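Local coordinates for protein phospho-furanose lactonase (Mycoplasma synoviae, PDB 3OVG) that hydrolyses phosphorylated 1,4-lactones such as D-xylono-1,4-lactone 5-phosphate, using two zinc ions bound in each subunit, at residues L46-I59 / K80-N94. Sequence-based numbering, arbitrary orientation.
Sequences LNVDASIKEFKEFI and KTLEIANAVKNLGGN
Ile84 enters helix 48-59 as a knob into a hole formed by Val48, Ser51, Ile52 and Phe55, a worked example of how neighbouring outer helices of a TIM barrel interlock through apolar side chains. The helix axes approach to 9.5 Å and cross at -40°. The two branches of Ile84 divide the work: CD1 presses tightly on Ser51 CB at 3.4 Å, while CG2 meets the Phe55 ring at its edge. Beside it, Ile52 CD1 is packed equally closely, 3.4 Å from Ala87 CB. Toward the margins, Val48 CG2 lies against the aliphatic part of Lys80, and Lys56 CG rests on Leu91 CD1. Gly93, whose N bonds to Val88 O in the Schellman motif that has Gly92 as its C-prime residue, meets Ile59 CD1 with its CA at 3.8 Å.

The aromatic contact is a CH-pi interaction. Val88 CG2 stands 3.8 Å from the centroid of the Phe55 ring, nearly on its normal; chi1 of -56° places this methyl between the backbone N and carbonyl carbon of Val88, turned to the ring.

Polar links are peripheral. No direct hydrogen bond crosses between the two segments, but one water accepts from Lys56 NZ and donates to Ala87 O. Lys80 NZ forms a salt bridge with Asp77.

Beneath the helix pair run parallel strands 63-68 and 94-97: Phe55 packs on Ile66 and Val95, its ring also meeting Phe29, and helix 282-287 adjoins Ser51 through Tyr284.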
ATOM      1  N   LEU A  46      17.555  -5.317 -19.165  1.00 21.26           N
ATOM      2  CA  LEU A  46      17.685  -4.801 -20.518  1.00 22.75           C
ATOM      3  C   LEU A  46      19.105  -4.771 -21.049  1.00 25.84           C
ATOM      4  O   LEU A  46      19.385  -4.110 -22.065  1.00 29.63           O
ATOM      5  CB  LEU A  46      17.136  -3.382 -20.585  1.00 24.10           C
ATOM      6  CG  LEU A  46      15.622  -3.234 -20.518  1.00 24.20           C
ATOM      7  CD1 LEU A  46      15.319  -1.782 -20.235  1.00 26.87           C
ATOM      8  CD2 LEU A  46      14.981  -3.686 -21.834  1.00 26.32           C
ATOM      9  N   ASN A  47      20.011  -5.479 -20.399  1.00 21.95           N
ATOM     10  CA  ASN A  47      21.421  -5.254 -20.682  1.00 20.10           C
ATOM     11  C   ASN A  47      22.021  -6.412 -21.489  1.00 19.97           C
ATOM     12  O   ASN A  47      22.280  -7.515 -20.989  1.00 19.60           O
ATOM     13  CB  ASN A  47      22.157  -4.917 -19.357  1.00 20.44           C
ATOM     14  CG  ASN A  47      23.568  -4.418 -19.556  1.00 20.74           C
ATOM     15  OD1 ASN A  47      24.249  -4.835 -20.474  1.00 19.07           O
ATOM     16  ND2 ASN A  47      24.031  -3.541 -18.659  1.00 20.00           N
ATOM     17  N   VAL A  48      22.193  -6.157 -22.779  1.00 21.03           N
ATOM     18  CA  VAL A  48      22.787  -7.123 -23.669  1.00 21.95           C
ATOM     19  C   VAL A  48      24.237  -7.459 -23.272  1.00 22.00           C
ATOM     20  O   VAL A  48      24.627  -8.631 -23.226  1.00 19.60           O
ATOM     21  CB  VAL A  48      22.758  -6.615 -25.128  1.00 23.64           C
ATOM     22  CG1 VAL A  48      23.738  -7.392 -25.985  1.00 22.34           C
ATOM     23  CG2 VAL A  48      21.351  -6.702 -25.688  1.00 22.61           C
ATOM     24  N   ASP A  49      25.043  -6.441 -23.016  1.00 22.04           N
ATOM     25  CA  ASP A  49      26.446  -6.686 -22.666  1.00 20.94           C
ATOM     26  C   ASP A  49      26.541  -7.547 -21.427  1.00 17.99           C
ATOM     27  O   ASP A  49      27.306  -8.466 -21.387  1.00 18.12           O
ATOM     28  CB  ASP A  49      27.228  -5.372 -22.487  1.00 22.99           C
ATOM     29  CG  ASP A  49      27.375  -4.610 -23.795  1.00 35.62           C
ATOM     30  OD1 ASP A  49      27.225  -5.258 -24.865  1.00 36.22           O
ATOM     31  OD2 ASP A  49      27.640  -3.378 -23.775  1.00 39.39           O
ATOM     32  N   ALA A  50      25.759  -7.245 -20.410  1.00 19.81           N
ATOM     33  CA  ALA A  50      25.793  -8.052 -19.189  1.00 20.81           C
ATOM     34  C   ALA A  50      25.336  -9.480 -19.410  1.00 19.80           C
ATOM     35  O   ALA A  50      25.839 -10.394 -18.755  1.00 17.86           O
ATOM     36  CB  ALA A  50      24.969  -7.406 -18.090  1.00 19.10           C
ATOM     37  N   SER A  51      24.355  -9.671 -20.291  1.00 18.64           N
ATOM     38  CA  SER A  51      23.794 -11.008 -20.521  1.00 18.67           C
ATOM     39  C   SER A  51      24.823 -11.894 -21.207  1.00 20.40           C
ATOM     40  O   SER A  51      24.997 -13.104 -20.876  1.00 17.54           O
ATOM     41  CB  SER A  51      22.523 -10.930 -21.373  1.00 17.88           C
ATOM     42  OG  SER A  51      21.506 -10.212 -20.698  1.00 17.55           O
ATOM     43  N   ILE A  52      25.500 -11.288 -22.184  1.00 18.42           N
ATOM     44  CA  ILE A  52      26.550 -11.973 -22.932  1.00 17.28           C
ATOM     45  C   ILE A  52      27.706 -12.383 -22.018  1.00 19.77           C
ATOM     46  O   ILE A  52      28.201 -13.501 -22.104  1.00 20.19           O
ATOM     47  CB  ILE A  52      27.049 -11.078 -24.058  1.00 18.58           C
ATOM     48  CG1 ILE A  52      25.931 -10.865 -25.098  1.00 18.94           C
ATOM     49  CG2 ILE A  52      28.304 -11.635 -24.666  1.00 21.55           C
ATOM     50  CD1 ILE A  52      26.278  -9.884 -26.213  1.00 22.04           C
ATOM     51  N   LYS A  53      28.145 -11.487 -21.138  1.00 19.82           N
ATOM     52  CA  LYS A  53      29.200 -11.870 -20.187  1.00 21.14           C
ATOM     53  C   LYS A  53      28.715 -12.998 -19.287  1.00 18.85           C
ATOM     54  O   LYS A  53      29.467 -13.890 -18.958  1.00 16.62           O
ATOM     55  CB  LYS A  53      29.632 -10.681 -19.318  1.00 20.25           C
ATOM     56  CG  LYS A  53      30.218  -9.488 -20.095  1.00 22.50           C
ATOM     57  CD  LYS A  53      30.320  -8.256 -19.172  1.00 24.16           C
ATOM     58  CE  LYS A  53      30.995  -7.090 -19.909  1.00 28.52           C
ATOM     59  NZ  LYS A  53      30.941  -5.793 -19.157  1.00 26.05           N
ATOM     60  N   GLU A  54      27.450 -12.963 -18.872  1.00 18.22           N
ATOM     61  CA  GLU A  54      26.934 -14.066 -18.050  1.00 18.63           C
ATOM     62  C   GLU A  54      26.958 -15.377 -18.845  1.00 19.98           C
ATOM     63  O   GLU A  54      27.413 -16.418 -18.357  1.00 19.56           O
ATOM     64  CB  GLU A  54      25.520 -13.759 -17.490  1.00 17.37           C
ATOM     65  CG  GLU A  54      25.061 -14.623 -16.300  1.00 16.74           C
ATOM     66  CD  GLU A  54      25.803 -14.304 -14.972  1.00 19.69           C
ATOM     67  OE1 GLU A  54      26.671 -13.386 -14.929  1.00 18.60           O
ATOM     68  OE2 GLU A  54      25.529 -14.995 -13.975  1.00 18.91           O
ATOM     69  N   PHE A  55      26.465 -15.323 -20.083  1.00 19.62           N
ATOM     70  CA  PHE A  55      26.418 -16.499 -20.937  1.00 17.30           C
ATOM     71  C   PHE A  55      27.826 -17.120 -21.094  1.00 20.57           C
ATOM     72  O   PHE A  55      27.980 -18.350 -21.015  1.00 18.01           O
ATOM     73  CB  PHE A  55      25.847 -16.131 -22.308  1.00 17.53           C
ATOM     74  CG  PHE A  55      25.161 -17.284 -23.028  1.00 18.06           C
ATOM     75  CD1 PHE A  55      25.681 -18.582 -22.975  1.00 17.15           C
ATOM     76  CD2 PHE A  55      23.988 -17.068 -23.738  1.00 17.52           C
ATOM     77  CE1 PHE A  55      25.063 -19.647 -23.633  1.00 16.41           C
ATOM     78  CE2 PHE A  55      23.350 -18.129 -24.413  1.00 19.16           C
ATOM     79  CZ  PHE A  55      23.888 -19.429 -24.347  1.00 15.04           C
ATOM     80  N   LYS A  56      28.834 -16.259 -21.311  1.00 20.39           N
ATOM     81  CA  LYS A  56      30.245 -16.686 -21.406  1.00 16.86           C
ATOM     82  C   LYS A  56      30.741 -17.379 -20.126  1.00 20.46           C
ATOM     83  O   LYS A  56      31.513 -18.341 -20.185  1.00 18.82           O
ATOM     84  CB  LYS A  56      31.152 -15.496 -21.759  1.00 20.93           C
ATOM     85  CG  LYS A  56      30.969 -15.004 -23.225  1.00 24.38           C
ATOM     86  CD  LYS A  56      31.771 -13.720 -23.540  1.00 23.85           C
ATOM     87  CE  LYS A  56      31.789 -13.401 -25.055  1.00 27.86           C
ATOM     88  NZ  LYS A  56      32.259 -12.000 -25.394  1.00 31.11           N
ATOM     89  N   GLU A  57      30.314 -16.914 -18.961  1.00 18.31           N
ATOM     90  CA  GLU A  57      30.679 -17.660 -17.752  1.00 22.10           C
ATOM     91  C   GLU A  57      30.067 -19.073 -17.737  1.00 22.42           C
ATOM     92  O   GLU A  57      30.700 -20.065 -17.335  1.00 22.28           O
ATOM     93  CB  GLU A  57      30.288 -16.883 -16.497  1.00 20.45           C
ATOM     94  CG  GLU A  57      31.194 -15.699 -16.287  1.00 22.56           C
ATOM     95  CD  GLU A  57      30.804 -14.839 -15.104  1.00 24.63           C
ATOM     96  OE1 GLU A  57      30.157 -15.340 -14.152  1.00 22.42           O
ATOM     97  OE2 GLU A  57      31.143 -13.627 -15.142  1.00 26.61           O
ATOM     98  N   PHE A  58      28.815 -19.154 -18.156  1.00 20.22           N
ATOM     99  CA  PHE A  58      28.126 -20.433 -18.254  1.00 19.85           C
ATOM    100  C   PHE A  58      28.854 -21.373 -19.215  1.00 19.35           C
ATOM    101  O   PHE A  58      28.993 -22.551 -18.942  1.00 20.33           O
ATOM    102  CB  PHE A  58      26.685 -20.165 -18.705  1.00 19.69           C
ATOM    103  CG  PHE A  58      25.863 -21.397 -19.014  1.00 19.27           C
ATOM    104  CD1 PHE A  58      25.348 -22.172 -17.994  1.00 18.40           C
ATOM    105  CD2 PHE A  58      25.547 -21.720 -20.322  1.00 17.74           C
ATOM    106  CE1 PHE A  58      24.546 -23.253 -18.247  1.00 17.31           C
ATOM    107  CE2 PHE A  58      24.745 -22.831 -20.604  1.00 18.57           C
ATOM    108  CZ  PHE A  58      24.246 -23.608 -19.564  1.00 18.61           C
ATOM    109  N   ILE A  59      29.295 -20.845 -20.352  1.00 19.70           N
ATOM    110  CA  ILE A  59      30.041 -21.634 -21.331  1.00 19.44           C
ATOM    111  C   ILE A  59      31.419 -21.991 -20.744  1.00 21.38           C
ATOM    112  O   ILE A  59      31.845 -23.162 -20.777  1.00 21.17           O
ATOM    113  CB  ILE A  59      30.097 -20.897 -22.706  1.00 18.00           C
ATOM    114  CG1 ILE A  59      28.714 -20.916 -23.372  1.00 19.58           C
ATOM    115  CG2 ILE A  59      31.141 -21.501 -23.642  1.00 20.09           C
ATOM    116  CD1 ILE A  59      28.519 -19.887 -24.491  1.00 19.09           C
ATOM    117  N   LYS A  80      16.924  -8.228 -29.045  1.00 14.86           N
ATOM    118  CA  LYS A  80      18.033  -8.267 -28.117  1.00 17.52           C
ATOM    119  C   LYS A  80      18.513  -9.702 -27.829  1.00 18.23           C
ATOM    120  O   LYS A  80      19.708  -9.937 -27.704  1.00 18.08           O
ATOM    121  CB  LYS A  80      17.692  -7.537 -26.835  1.00 16.58           C
ATOM    122  CG  LYS A  80      17.627  -6.027 -27.002  1.00 19.12           C
ATOM    123  CD  LYS A  80      17.580  -5.338 -25.643  1.00 19.26           C
ATOM    124  CE  LYS A  80      17.072  -3.931 -25.782  1.00 29.39           C
ATOM    125  NZ  LYS A  80      15.923  -3.890 -26.773  1.00 37.18           N
ATOM    126  N   THR A  81      17.589 -10.659 -27.732  1.00 18.31           N
ATOM    127  CA  THR A  81      17.993 -12.062 -27.480  1.00 16.97           C
ATOM    128  C   THR A  81      18.810 -12.597 -28.652  1.00 18.66           C
ATOM    129  O   THR A  81      19.784 -13.325 -28.460  1.00 16.85           O
ATOM    130  CB  THR A  81      16.781 -12.943 -27.198  1.00 17.65           C
ATOM    131  OG1 THR A  81      16.099 -12.395 -26.071  1.00 16.67           O
ATOM    132  CG2 THR A  81      17.210 -14.382 -26.858  1.00 15.59           C
ATOM    133  N   LEU A  82      18.427 -12.208 -29.871  1.00 19.06           N
ATOM    134  CA  LEU A  82      19.221 -12.557 -31.044  1.00 19.74           C
ATOM    135  C   LEU A  82      20.626 -12.006 -30.946  1.00 18.03           C
ATOM    136  O   LEU A  82      21.556 -12.704 -31.355  1.00 19.57           O
ATOM    137  CB  LEU A  82      18.580 -12.104 -32.370  1.00 18.05           C
ATOM    138  CG  LEU A  82      17.545 -13.073 -32.957  1.00 22.21           C
ATOM    139  CD1 LEU A  82      16.888 -12.455 -34.208  1.00 21.07           C
ATOM    140  CD2 LEU A  82      18.260 -14.359 -33.313  1.00 21.36           C
ATOM    141  N   GLU A  83      20.788 -10.767 -30.454  1.00 17.74           N
ATOM    142  CA  GLU A  83      22.150 -10.202 -30.299  1.00 22.68           C
ATOM    143  C   GLU A  83      22.967 -11.088 -29.364  1.00 19.52           C
ATOM    144  O   GLU A  83      24.137 -11.315 -29.586  1.00 19.16           O
ATOM    145  CB  GLU A  83      22.175  -8.797 -29.696  1.00 20.75           C
ATOM    146  CG  GLU A  83      21.536  -7.662 -30.525  1.00 24.45           C
ATOM    147  CD  GLU A  83      21.731  -6.317 -29.826  1.00 29.59           C
ATOM    148  OE1 GLU A  83      22.901  -5.907 -29.650  1.00 37.40           O
ATOM    149  OE2 GLU A  83      20.734  -5.686 -29.427  1.00 33.18           O
ATOM    150  N   ILE A  84      22.345 -11.555 -28.290  1.00 19.49           N
ATOM    151  CA  ILE A  84      23.037 -12.414 -27.350  1.00 18.54           C
ATOM    152  C   ILE A  84      23.415 -13.748 -28.033  1.00 19.13           C
ATOM    153  O   ILE A  84      24.544 -14.195 -27.933  1.00 17.82           O
ATOM    154  CB  ILE A  84      22.199 -12.647 -26.065  1.00 19.41           C
ATOM    155  CG1 ILE A  84      21.960 -11.314 -25.322  1.00 19.81           C
ATOM    156  CG2 ILE A  84      22.883 -13.681 -25.202  1.00 18.35           C
ATOM    157  CD1 ILE A  84      20.793 -11.321 -24.328  1.00 15.99           C
ATOM    158  N   ALA A  85      22.483 -14.355 -28.771  1.00 17.77           N
ATOM    159  CA  ALA A  85      22.751 -15.631 -29.433  1.00 18.36           C
ATOM    160  C   ALA A  85      23.934 -15.514 -30.414  1.00 20.14           C
ATOM    161  O   ALA A  85      24.823 -16.360 -30.445  1.00 18.18           O
ATOM    162  CB  ALA A  85      21.473 -16.136 -30.178  1.00 15.80           C
ATOM    163  N   ASN A  86      23.923 -14.460 -31.223  1.00 19.12           N
ATOM    164  CA  ASN A  86      24.964 -14.258 -32.231  1.00 21.84           C
ATOM    165  C   ASN A  86      26.319 -13.988 -31.599  1.00 21.81           C
ATOM    166  O   ASN A  86      27.357 -14.353 -32.158  1.00 26.43           O
ATOM    167  CB  ASN A  86      24.585 -13.079 -33.141  1.00 23.53           C
ATOM    168  CG  ASN A  86      23.651 -13.497 -34.258  1.00 23.21           C
ATOM    169  OD1 ASN A  86      23.914 -14.466 -34.962  1.00 21.80           O
ATOM    170  ND2 ASN A  86      22.573 -12.764 -34.432  1.00 23.12           N
ATOM    171  N   ALA A  87      26.313 -13.325 -30.448  1.00 20.31           N
ATOM    172  CA  ALA A  87      27.546 -13.029 -29.738  1.00 22.28           C
ATOM    173  C   ALA A  87      28.198 -14.306 -29.192  1.00 24.11           C
ATOM    174  O   ALA A  87      29.419 -14.374 -29.013  1.00 21.53           O
ATOM    175  CB  ALA A  87      27.288 -12.041 -28.628  1.00 19.97           C
ATOM    176  N   VAL A  88      27.403 -15.347 -28.964  1.00 21.59           N
ATOM    177  CA  VAL A  88      28.014 -16.543 -28.421  1.00 21.97           C
ATOM    178  C   VAL A  88      28.023 -17.751 -29.354  1.00 21.47           C
ATOM    179  O   VAL A  88      28.497 -18.814 -28.955  1.00 22.09           O
ATOM    180  CB  VAL A  88      27.435 -16.953 -27.017  1.00 21.32           C
ATOM    181  CG1 VAL A  88      27.558 -15.804 -26.024  1.00 20.65           C
ATOM    182  CG2 VAL A  88      25.987 -17.472 -27.117  1.00 17.68           C
ATOM    183  N   LYS A  89      27.515 -17.615 -30.573  1.00 20.93           N
ATOM    184  CA  LYS A  89      27.453 -18.790 -31.444  1.00 23.90           C
ATOM    185  C   LYS A  89      28.830 -19.422 -31.711  1.00 26.78           C
ATOM    186  O   LYS A  89      28.947 -20.654 -31.725  1.00 24.13           O
ATOM    187  CB  LYS A  89      26.680 -18.553 -32.754  1.00 25.58           C
ATOM    188  CG  LYS A  89      27.115 -17.380 -33.604  1.00 30.03           C
ATOM    189  CD  LYS A  89      26.732 -17.631 -35.093  1.00 31.09           C
ATOM    190  CE  LYS A  89      26.673 -16.314 -35.900  1.00 37.46           C
ATOM    191  NZ  LYS A  89      27.550 -15.187 -35.380  1.00 34.82           N
ATOM    192  N   ASN A  90      29.868 -18.596 -31.873  1.00 25.28           N
ATOM    193  CA  ASN A  90      31.201 -19.123 -32.158  1.00 26.69           C
ATOM    194  C   ASN A  90      31.870 -19.830 -30.984  1.00 27.95           C
ATOM    195  O   ASN A  90      32.832 -20.585 -31.179  1.00 24.15           O
ATOM    196  CB  ASN A  90      32.112 -18.033 -32.696  1.00 25.74           C
ATOM    197  CG  ASN A  90      31.695 -17.577 -34.054  1.00 34.66           C
ATOM    198  OD1 ASN A  90      31.127 -18.367 -34.844  1.00 33.53           O
ATOM    199  ND2 ASN A  90      31.972 -16.291 -34.363  1.00 32.14           N
ATOM    200  N   LEU A  91      31.347 -19.577 -29.780  1.00 27.48           N
ATOM    201  CA  LEU A  91      31.795 -20.234 -28.550  1.00 24.12           C
ATOM    202  C   LEU A  91      30.979 -21.478 -28.277  1.00 27.31           C
ATOM    203  O   LEU A  91      31.150 -22.108 -27.237  1.00 24.03           O
ATOM    204  CB  LEU A  91      31.679 -19.295 -27.347  1.00 24.21           C
ATOM    205  CG  LEU A  91      32.562 -18.050 -27.392  1.00 27.73           C
ATOM    206  CD1 LEU A  91      32.359 -17.166 -26.167  1.00 25.96           C
ATOM    207  CD2 LEU A  91      34.021 -18.461 -27.510  1.00 25.90           C
ATOM    208  N   GLY A  92      30.098 -21.843 -29.207  1.00 25.14           N
ATOM    209  CA  GLY A  92      29.297 -23.041 -29.034  1.00 22.05           C
ATOM    210  C   GLY A  92      27.998 -22.853 -28.253  1.00 23.22           C
ATOM    211  O   GLY A  92      27.340 -23.844 -27.915  1.00 20.61           O
ATOM    212  N   GLY A  93      27.616 -21.598 -27.988  1.00 22.17           N
ATOM    213  CA  GLY A  93      26.398 -21.309 -27.239  1.00 20.36           C
ATOM    214  C   GLY A  93      25.153 -21.400 -28.118  1.00 20.73           C
ATOM    215  O   GLY A  93      25.200 -20.986 -29.276  1.00 18.81           O
ATOM    216  N   ASN A  94      24.051 -21.937 -27.581  1.00 16.71           N
ATOM    217  CA  ASN A  94      22.774 -21.962 -28.304  1.00 17.43           C
ATOM    218  C   ASN A  94      21.662 -21.321 -27.481  1.00 18.81           C
ATOM    219  O   ASN A  94      21.628 -21.465 -26.242  1.00 17.95           O
ATOM    220  CB  ASN A  94      22.308 -23.386 -28.634  1.00 18.46           C
ATOM    221  CG  ASN A  94      23.348 -24.209 -29.411  1.00 21.12           C
ATOM    222  OD1 ASN A  94      23.965 -25.141 -28.856  1.00 21.29           O
ATOM    223  ND2 ASN A  94      23.531 -23.883 -30.695  1.00 16.24           N
TER
HETATM  224  O   HOH W   1      31.163 -12.060 -28.126  1.00 34.60           O